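Local coordinates for protein importin subunit beta-1 (Saccharomyces cerevisiae, PDB 5OWU) that carries proteins into the nucleus together with importin alpha, the subunit that recognises the classical nuclear localization signal of the cargo, at residues A[362-365]-A[366-369]; A[719-722]-A[723-727]. All coordinates share one frame; numbering follows the deposited sequence.

Contact 1: A[362-365]-A[366-369]; sequences CGNH and ILEP
N364 and L367 both carry CG opposite their own carbonyl carbon (chi1 near -67° in both), and this shared torsion lays the two side chains alongside each other, with L367 CD1 3.9 Å from both CB and OD1 of N364. The same leucine branch also rests against the backbone, 3.5 Å from N364 O. In I366, CG1 stands anti to the backbone N (chi1 -163°), which leaves CG2 between the backbone N and the carbonyl carbon, against G363 O at 3.2 Å.

Two 3-10-like backbone bonds join the segments. I366 N donates to G363 O with an N-H...O angle of 173°, and L367 N reaches N364 O at 3.1 Å, coming from above the carbonyl plane. Water 1 also donates to N364 O, at 2.6 Å, and accepts from E368 N. G363 leaves the preceding helix with positive phi, a conformation easiest for glycine.

This is the short linker from helix 347-362 of HEAT 8 into helix 367-377 of HEAT 9. I366 packs on F358 and V326, L367 on P400. With L367 cut back to an alanine, N364 is likely to lose the methyl that flanks its CB and OD1, and P400 part of its apolar cover. N364 thus suits a boundary, its CB and OD1 lying against the leucine methyl while ND2 bonds to the carboxylate of D401, and N364 O is gripped by an amide and a water.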
ATOM      1  N   CYS A 362     -16.054 -12.546  12.499  1.00 26.22           N
ATOM      2  CA  CYS A 362     -16.949 -13.285  13.380  1.00 32.01           C
ATOM      3  C   CYS A 362     -18.203 -13.813  12.695  1.00 38.36           C
ATOM      4  O   CYS A 362     -18.997 -14.499  13.347  1.00 33.35           O
ATOM      5  CB  CYS A 362     -17.362 -12.397  14.563  1.00 30.80           C
ATOM      6  SG  CYS A 362     -15.952 -11.775  15.504  1.00 34.91           S
ATOM      7  N   GLY A 363     -18.422 -13.494  11.425  1.00 34.06           N
ATOM      8  CA  GLY A 363     -19.498 -14.129  10.681  1.00 37.27           C
ATOM      9  C   GLY A 363     -20.857 -13.955  11.336  1.00 29.19           C
ATOM     10  O   GLY A 363     -21.227 -12.862  11.781  1.00 31.76           O
ATOM     11  N   ASN A 364     -21.613 -15.057  11.395  1.00 29.68           N
ATOM     12  CA  ASN A 364     -22.991 -15.019  11.880  1.00 31.43           C
ATOM     13  C   ASN A 364     -23.117 -14.437  13.285  1.00 38.02           C
ATOM     14  O   ASN A 364     -24.198 -13.974  13.655  1.00 27.77           O
ATOM     15  CB  ASN A 364     -23.591 -16.432  11.866  1.00 30.94           C
ATOM     16  CG  ASN A 364     -23.783 -16.978  10.465  1.00 29.74           C
ATOM     17  OD1 ASN A 364     -23.692 -16.244   9.480  1.00 34.80           O
ATOM     18  ND2 ASN A 364     -24.058 -18.279  10.368  1.00 29.76           N
ATOM     19  N   HIS A 365     -22.057 -14.448  14.090  1.00 32.95           N
ATOM     20  CA  HIS A 365     -22.194 -13.921  15.444  1.00 31.60           C
ATOM     21  C   HIS A 365     -22.484 -12.423  15.463  1.00 28.99           C
ATOM     22  O   HIS A 365     -22.928 -11.911  16.495  1.00 33.60           O
ATOM     23  CB  HIS A 365     -20.936 -14.208  16.265  1.00 32.07           C
ATOM     24  CG  HIS A 365     -20.803 -15.634  16.691  1.00 39.90           C
ATOM     25  ND1 HIS A 365     -20.345 -16.627  15.850  1.00 54.20           N
ATOM     26  CD2 HIS A 365     -21.063 -16.235  17.876  1.00 50.39           C
ATOM     27  CE1 HIS A 365     -20.332 -17.778  16.498  1.00 50.69           C
ATOM     28  NE2 HIS A 365     -20.762 -17.568  17.729  1.00 44.44           N
ATOM     29  N   ILE A 366     -22.255 -11.708  14.357  1.00 28.90           N
ATOM     30  CA  ILE A 366     -22.515 -10.267  14.340  1.00 30.94           C
ATOM     31  C   ILE A 366     -23.992  -9.946  14.133  1.00 34.47           C
ATOM     32  O   ILE A 366     -24.418  -8.816  14.409  1.00 32.68           O
ATOM     33  CB  ILE A 366     -21.676  -9.571  13.250  1.00 32.56           C
ATOM     34  CG1 ILE A 366     -21.594  -8.061  13.479  1.00 39.93           C
ATOM     35  CG2 ILE A 366     -22.248  -9.806  11.841  1.00 23.09           C
ATOM     36  CD1 ILE A 366     -20.859  -7.661  14.718  1.00 43.91           C
ATOM     37  N   LEU A 367     -24.789 -10.916  13.679  1.00 33.92           N
ATOM     38  CA  LEU A 367     -26.104 -10.618  13.115  1.00 34.34           C
ATOM     39  C   LEU A 367     -27.075 -10.067  14.162  1.00 25.08           C
ATOM     40  O   LEU A 367     -27.728  -9.041  13.934  1.00 29.41           O
ATOM     41  CB  LEU A 367     -26.677 -11.881  12.464  1.00 29.87           C
ATOM     42  CG  LEU A 367     -25.959 -12.441  11.225  1.00 35.34           C
ATOM     43  CD1 LEU A 367     -26.391 -13.876  10.933  1.00 37.27           C
ATOM     44  CD2 LEU A 367     -26.231 -11.578  10.022  1.00 27.53           C
ATOM     45  N   GLU A 368     -27.198 -10.733  15.310  1.00 29.36           N
ATOM     46  CA  GLU A 368     -28.279 -10.404  16.242  0.58 28.40           C
ATOM     47  C   GLU A 368     -28.231  -8.954  16.708  1.00 24.12           C
ATOM     48  O   GLU A 368     -29.234  -8.236  16.562  1.00 30.41           O
ATOM     49  CB  GLU A 368     -28.251 -11.391  17.413  0.58 38.53           C
ATOM     50  CG  GLU A 368     -29.442 -11.279  18.370  0.58 42.41           C
ATOM     51  CD  GLU A 368     -29.325 -10.109  19.340  0.58 49.49           C
ATOM     52  OE1 GLU A 368     -30.350  -9.438  19.593  0.58 61.33           O
ATOM     53  OE2 GLU A 368     -28.210  -9.855  19.844  0.58 51.63           O
ATOM     54  N   PRO A 369     -27.122  -8.456  17.275  1.00 28.84           N
ATOM     55  CA  PRO A 369     -27.125  -7.046  17.716  1.00 38.32           C
ATOM     56  C   PRO A 369     -27.284  -6.051  16.572  1.00 33.50           C
ATOM     57  O   PRO A 369     -27.967  -5.023  16.725  1.00 32.43           O
ATOM     58  CB  PRO A 369     -25.770  -6.900  18.427  1.00 38.79           C
ATOM     59  CG  PRO A 369     -24.917  -8.007  17.883  1.00 36.31           C
ATOM     60  CD  PRO A 369     -25.858  -9.137  17.602  1.00 29.12           C
TER
HETATM   61  O   HOH W   1     -25.792 -13.428  15.633  1.00 32.92           O

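Contact 2: A[719-722]-A[723-727]; sequences PYLN and DIMAL
Y720, L721 and N722 each offer a backbone oxygen to the residue four places on, and these three alpha-helical bonds carry the polar part of the contact. I724 N lies 3.0 Å from Y720 O, M725 N 2.7 Å from L721 O, and A726 N 2.9 Å from N722 O. All are nearly straight, and the donors sit close to the extension of each carbonyl, the M725 bond most closely so with a C=O...N angle of 174°. One residue earlier a water stands in for the direct bond: water 2 donates to P719 O and accepts from D723 N at 2.8 Å, standing between the two groups near the start of the helix.

Apolar contact runs along the buried flank. L721 and M725, one turn apart, lie side by side, with L721 CD1 3.8 Å from M725 CG and 4.0 Å from M725 CE. The thioether chain bends at chi2 (-64°), which turns its methyl end back beside the leucine. On the neighbouring line Y720 CB faces I724 CG1 at a looser 4.4 Å.

All of this belongs to helix 718-732, the first helix of HEAT 17, a repeat built on antiparallel helices. L721, I724 and M725 all meet I761 of helix 741-764, so flexible or branched aliphatic chains suit this inner face. I724 also reaches F706 of the preceding repeat.

Two side chains tie the helix to its surroundings through their polar ends. Y720 serves two needs, its ring touching M682 while its hydroxyl bonds to D679. On N722, CG stands anti to the backbone N (chi1 -165°), beside its own carbonyl carbon, and ND2 bonds to the hydroxyl of Y775. D723 and A726 are exposed, where a charged carboxylate and a small methyl are readily accommodated.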
ATOM      1  N   PRO A 719      20.859 -12.538 -31.035  1.00 25.02           N
ATOM      2  CA  PRO A 719      21.982 -11.610 -30.818  1.00 28.72           C
ATOM      3  C   PRO A 719      21.815 -10.705 -29.606  1.00 30.31           C
ATOM      4  O   PRO A 719      22.824 -10.246 -29.063  1.00 26.57           O
ATOM      5  CB  PRO A 719      22.031 -10.805 -32.124  1.00 28.76           C
ATOM      6  CG  PRO A 719      21.441 -11.726 -33.138  1.00 28.81           C
ATOM      7  CD  PRO A 719      20.345 -12.450 -32.410  1.00 23.76           C
ATOM      8  N   TYR A 720      20.588 -10.439 -29.155  1.00 28.13           N
ATOM      9  CA  TYR A 720      20.364  -9.622 -27.963  1.00 19.81           C
ATOM     10  C   TYR A 720      20.342 -10.444 -26.677  1.00 28.05           C
ATOM     11  O   TYR A 720      20.477  -9.877 -25.579  1.00 30.11           O
ATOM     12  CB  TYR A 720      19.045  -8.850 -28.096  1.00 24.45           C
ATOM     13  CG  TYR A 720      18.863  -8.176 -29.436  1.00 23.35           C
ATOM     14  CD1 TYR A 720      19.312  -6.880 -29.652  1.00 26.56           C
ATOM     15  CD2 TYR A 720      18.237  -8.831 -30.487  1.00 31.13           C
ATOM     16  CE1 TYR A 720      19.145  -6.259 -30.876  1.00 26.46           C
ATOM     17  CE2 TYR A 720      18.068  -8.212 -31.721  1.00 30.16           C
ATOM     18  CZ  TYR A 720      18.533  -6.931 -31.909  1.00 29.95           C
ATOM     19  OH  TYR A 720      18.377  -6.311 -33.132  1.00 29.96           O
ATOM     20  N   LEU A 721      20.225 -11.767 -26.799  1.00 26.96           N
ATOM     21  CA  LEU A 721      19.903 -12.611 -25.656  1.00 33.21           C
ATOM     22  C   LEU A 721      20.879 -12.403 -24.502  1.00 31.55           C
ATOM     23  O   LEU A 721      20.469 -12.114 -23.371  1.00 28.82           O
ATOM     24  CB  LEU A 721      19.880 -14.073 -26.102  1.00 25.20           C
ATOM     25  CG  LEU A 721      19.516 -15.109 -25.049  1.00 32.01           C
ATOM     26  CD1 LEU A 721      18.132 -14.840 -24.473  1.00 31.98           C
ATOM     27  CD2 LEU A 721      19.587 -16.496 -25.666  1.00 33.89           C
ATOM     28  N   ASN A 722      22.182 -12.527 -24.767  1.00 32.57           N
ATOM     29  CA  ASN A 722      23.146 -12.394 -23.682  1.00 32.99           C
ATOM     30  C   ASN A 722      22.900 -11.109 -22.905  1.00 32.00           C
ATOM     31  O   ASN A 722      22.686 -11.137 -21.685  1.00 34.79           O
ATOM     32  CB  ASN A 722      24.582 -12.440 -24.213  1.00 32.43           C
ATOM     33  CG  ASN A 722      25.592 -12.665 -23.103  1.00 41.70           C
ATOM     34  OD1 ASN A 722      26.424 -11.809 -22.824  1.00 39.71           O
ATOM     35  ND2 ASN A 722      25.493 -13.812 -22.438  1.00 31.69           N
ATOM     36  N   ASP A 723      22.842  -9.973 -23.608  1.00 32.36           N
ATOM     37  CA  ASP A 723      22.672  -8.713 -22.895  1.00 34.20           C
ATOM     38  C   ASP A 723      21.407  -8.748 -22.049  1.00 32.69           C
ATOM     39  O   ASP A 723      21.433  -8.431 -20.851  1.00 36.13           O
ATOM     40  CB  ASP A 723      22.630  -7.541 -23.870  1.00 32.88           C
ATOM     41  CG  ASP A 723      23.979  -7.248 -24.482  1.00 41.33           C
ATOM     42  OD1 ASP A 723      25.009  -7.629 -23.882  1.00 39.46           O
ATOM     43  OD2 ASP A 723      24.001  -6.631 -25.564  1.00 54.40           O
ATOM     44  N   ILE A 724      20.298  -9.193 -22.644  1.00 30.36           N
ATOM     45  CA  ILE A 724      19.030  -9.189 -21.917  1.00 23.67           C
ATOM     46  C   ILE A 724      19.127 -10.107 -20.712  1.00 29.03           C
ATOM     47  O   ILE A 724      18.689  -9.754 -19.605  1.00 30.24           O
ATOM     48  CB  ILE A 724      17.873  -9.587 -22.855  1.00 26.25           C
ATOM     49  CG1 ILE A 724      17.681  -8.552 -23.976  1.00 33.13           C
ATOM     50  CG2 ILE A 724      16.572  -9.815 -22.086  1.00 27.68           C
ATOM     51  CD1 ILE A 724      17.908  -7.096 -23.607  1.00 36.40           C
ATOM     52  N   MET A 725      19.744 -11.276 -20.885  1.00 32.78           N
ATOM     53  CA  MET A 725      19.843 -12.182 -19.750  1.00 34.38           C
ATOM     54  C   MET A 725      20.639 -11.529 -18.634  1.00 33.17           C
ATOM     55  O   MET A 725      20.265 -11.620 -17.457  1.00 33.74           O
ATOM     56  CB  MET A 725      20.472 -13.508 -20.172  1.00 33.61           C
ATOM     57  CG  MET A 725      19.513 -14.431 -20.914  1.00 36.71           C
ATOM     58  SD  MET A 725      18.132 -14.975 -19.878  1.00 38.76           S
ATOM     59  CE  MET A 725      17.481 -16.351 -20.811  1.00 48.77           C
ATOM     60  N   ALA A 726      21.699 -10.799 -18.987  1.00 39.09           N
ATOM     61  CA  ALA A 726      22.452 -10.099 -17.959  1.00 39.62           C
ATOM     62  C   ALA A 726      21.509  -9.226 -17.152  1.00 36.15           C
ATOM     63  O   ALA A 726      21.421  -9.349 -15.921  1.00 42.02           O
ATOM     64  CB  ALA A 726      23.571  -9.270 -18.591  1.00 34.46           C
ATOM     65  N   LEU A 727      20.719  -8.405 -17.849  1.00 33.34           N
ATOM     66  CA  LEU A 727      19.775  -7.531 -17.166  1.00 33.50           C
ATOM     67  C   LEU A 727      18.876  -8.344 -16.250  1.00 30.99           C
ATOM     68  O   LEU A 727      18.737  -8.037 -15.057  1.00 31.32           O
ATOM     69  CB  LEU A 727      18.952  -6.749 -18.191  1.00 32.19           C
ATOM     70  CG  LEU A 727      19.712  -5.677 -18.974  1.00 39.31           C
ATOM     71  CD1 LEU A 727      18.805  -5.080 -20.041  1.00 43.81           C
ATOM     72  CD2 LEU A 727      20.251  -4.585 -18.053  1.00 37.62           C
TER
HETATM   73  O   HOH W   2      23.590  -9.769 -26.317  1.00 32.95           O

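Overall arrangement
Contact 1 comes first along the chain, where helix 347-362 of HEAT 8 gives way to helix 367-377 of HEAT 9; contact 2 follows within helix 718-732 of HEAT 17. Their centres are 58 Å apart, on opposite sides of the chain's centre, and their nearest atoms stay about 45 Å from each other, so neither touches the other and they share no helix. What they have in common is the all-helical HEAT solenoid, in which contact 1 is a junction between consecutive repeats and contact 2 a stretch within one helix. Stacked one on another, such repeats build the long curved superhelix with which importin beta proteins wrap their partners.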